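Local coordinates for geranylgeranyl pyrophosphate synthase (Corynebacterium glutamicum, PDB 3Q2Q) that makes geranylgeranyl pyrophosphate by condensing an allylic diphosphate with isopentenyl diphosphate units in a metal-dependent prenyl transfer, at the dimethylallyl diphosphate site. Coordinates in Å, arbitrary orientation; residue numbers count along the deposited sequence, not the author numbering.

The dimethylallyl diphosphate site. Residues 111-112, 115, 119, 172, 176, 199. With DMA (dimethylallyl diphosphate), chain B; CA (calcium ion), chain C.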
loop_
_atom_site.group_PDB
_atom_site.type_symbol
_atom_site.label_atom_id
_atom_site.label_comp_id
_atom_site.label_asym_id
_atom_site.label_seq_id
_atom_site.Cartn_x
_atom_site.Cartn_y
_atom_site.Cartn_z
ATOM N N THR A 111 -3.664 -1.913 7.058
ATOM C CA THR A 111 -2.761 -1.193 7.970
ATOM C C THR A 111 -2.264 -2.061 9.117
ATOM O O THR A 111 -1.100 -1.981 9.507
ATOM C CB THR A 111 -3.407 0.100 8.536
ATOM O OG1 THR A 111 -4.518 -0.227 9.384
ATOM C CG2 THR A 111 -3.856 0.991 7.421
ATOM N N LEU A 112 -3.136 -2.906 9.647
ATOM C CA LEU A 112 -2.701 -3.911 10.607
ATOM C C LEU A 112 -1.597 -4.790 10.036
ATOM O O LEU A 112 -0.630 -5.098 10.723
ATOM C CB LEU A 112 -3.872 -4.802 11.064
ATOM C CG LEU A 112 -4.839 -4.203 12.085
ATOM C CD1 LEU A 112 -5.938 -5.216 12.417
ATOM C CD2 LEU A 112 -4.126 -3.753 13.359
ATOM N N ASP A 115 1.394 -2.591 9.909
ATOM C CA ASP A 115 1.792 -2.312 11.280
ATOM C C ASP A 115 2.449 -3.522 11.952
ATOM O O ASP A 115 3.428 -3.369 12.677
ATOM C CB ASP A 115 0.605 -1.860 12.115
ATOM C CG ASP A 115 0.978 -1.634 13.559
ATOM O OD1 ASP A 115 1.438 -0.519 13.876
ATOM O OD2 ASP A 115 0.827 -2.578 14.369
ATOM N N ASP A 119 6.012 -3.884 13.941
ATOM C CA ASP A 119 6.109 -4.243 15.345
ATOM C C ASP A 119 7.254 -5.237 15.521
ATOM O O ASP A 119 7.752 -5.438 16.628
ATOM C CB ASP A 119 4.797 -4.851 15.848
ATOM C CG ASP A 119 3.763 -3.799 16.192
ATOM O OD1 ASP A 119 4.068 -2.594 16.061
ATOM O OD2 ASP A 119 2.643 -4.178 16.593
ATOM N N LEU A 172 -3.392 8.260 8.071
ATOM C CA LEU A 172 -3.141 7.019 8.786
ATOM C C LEU A 172 -1.680 6.639 8.662
ATOM O O LEU A 172 -1.046 6.270 9.649
ATOM C CB LEU A 172 -4.013 5.915 8.181
ATOM C CG LEU A 172 -4.706 4.896 9.062
ATOM C CD1 LEU A 172 -5.708 4.129 8.190
ATOM C CD2 LEU A 172 -3.650 3.974 9.650
ATOM N N GLN A 176 1.435 6.348 11.585
ATOM C CA GLN A 176 2.389 5.251 11.739
ATOM C C GLN A 176 3.834 5.770 11.617
ATOM O O GLN A 176 4.692 5.377 12.388
ATOM C CB GLN A 176 2.129 4.139 10.711
ATOM C CG GLN A 176 0.796 3.393 10.896
ATOM C CD GLN A 176 0.422 2.559 9.670
ATOM O OE1 GLN A 176 0.162 3.099 8.593
ATOM N NE2 GLN A 176 0.387 1.243 9.832
ATOM N N LYS A 199 -3.327 7.786 13.575
ATOM C CA LYS A 199 -3.298 6.333 13.460
ATOM C C LYS A 199 -4.660 5.718 13.683
ATOM O O LYS A 199 -4.957 4.664 13.131
ATOM C CB LYS A 199 -2.375 5.708 14.515
ATOM C CG LYS A 199 -0.973 5.408 14.068
ATOM C CD LYS A 199 -0.252 4.556 15.109
ATOM C CE LYS A 199 -0.519 3.069 14.909
ATOM N NZ LYS A 199 0.357 2.227 15.786
HETATM C C1 DMA B . -2.327 -1.085 15.082
HETATM O O1 DMA B . -1.776 0.021 15.796
HETATM C C2 DMA B . -2.321 -0.769 13.607
HETATM C C3 DMA B . -2.752 0.421 13.169
HETATM C C4 DMA B . -2.738 0.724 11.704
HETATM C C5 DMA B . -3.242 1.456 14.153
HETATM P PA DMA B . -1.313 -0.148 17.329
HETATM O O1A DMA B . 0.194 -0.245 17.363
HETATM O O2A DMA B . -2.038 0.876 18.175
HETATM O O3A DMA B . -1.882 -1.604 17.698
HETATM P PB DMA B . -0.965 -2.591 18.573
HETATM O O1B DMA B . -1.864 -3.786 18.783
HETATM O O2B DMA B . -0.681 -1.777 19.812
HETATM O O3B DMA B . 0.247 -2.849 17.702
HETATM CA CA CA C . 1.703 -1.610 16.373
HETATM O O HOH W 1 2.736 0.304 16.183
HETATM O O HOH W 2 2.176 -1.013 19.027
#
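Lys199 NZ is the polar atom held best, with four oxygens around it, in the allylic-substrate site of this prenyl synthase; C1 of DMA is the carbon attacked in chain elongation. NZ donates a hydrogen bond to DMA O1, the ester oxygen between C1 and the alpha-phosphate, at 3.1 Å. A salt bridge joins Lys199 NZ to the alpha-phosphate oxygen DMA O1A at 2.9 Å, though as a hydrogen bond this is weak. Asp115 OD1 lies 3.5 Å from Lys199 NZ as a second salt-bridge partner, and water 1 makes a weak contact. The bend at chi3 (86°) brings CE alongside methyl C5 and leaves the amine NZ at the phosphate end. Its positive charge probably helps the diphosphate leave from C1.

Beside it, calcium chelates the diphosphate through DMA O1A and the beta-phosphate oxygen O3B, both 2.3 Å from CA. Asp115 and Asp119, the first and last acids of the DDXXD motif on helix 95-119, each present both carboxylate oxygens, and two waters make at least eight ligands. Asp115 CG is anti to its backbone N (chi1 177°), with OD2 2.4 Å from CA; the other carboxylate bonds are longer. Asp119 is poorly ordered, and ion and DMA are partly occupied. Calcium presumably stands in for magnesium.

The dimethylallyl tail runs away from the metal along the same helix. Leu112 CD2 lies 3.5 Å from DMA C2. Methyl C4 sits over the face of the Gln176 amide, 3.7 Å from NE2, a slight contact. Thr111 CB packs closer, 3.3 Å from DMA C4.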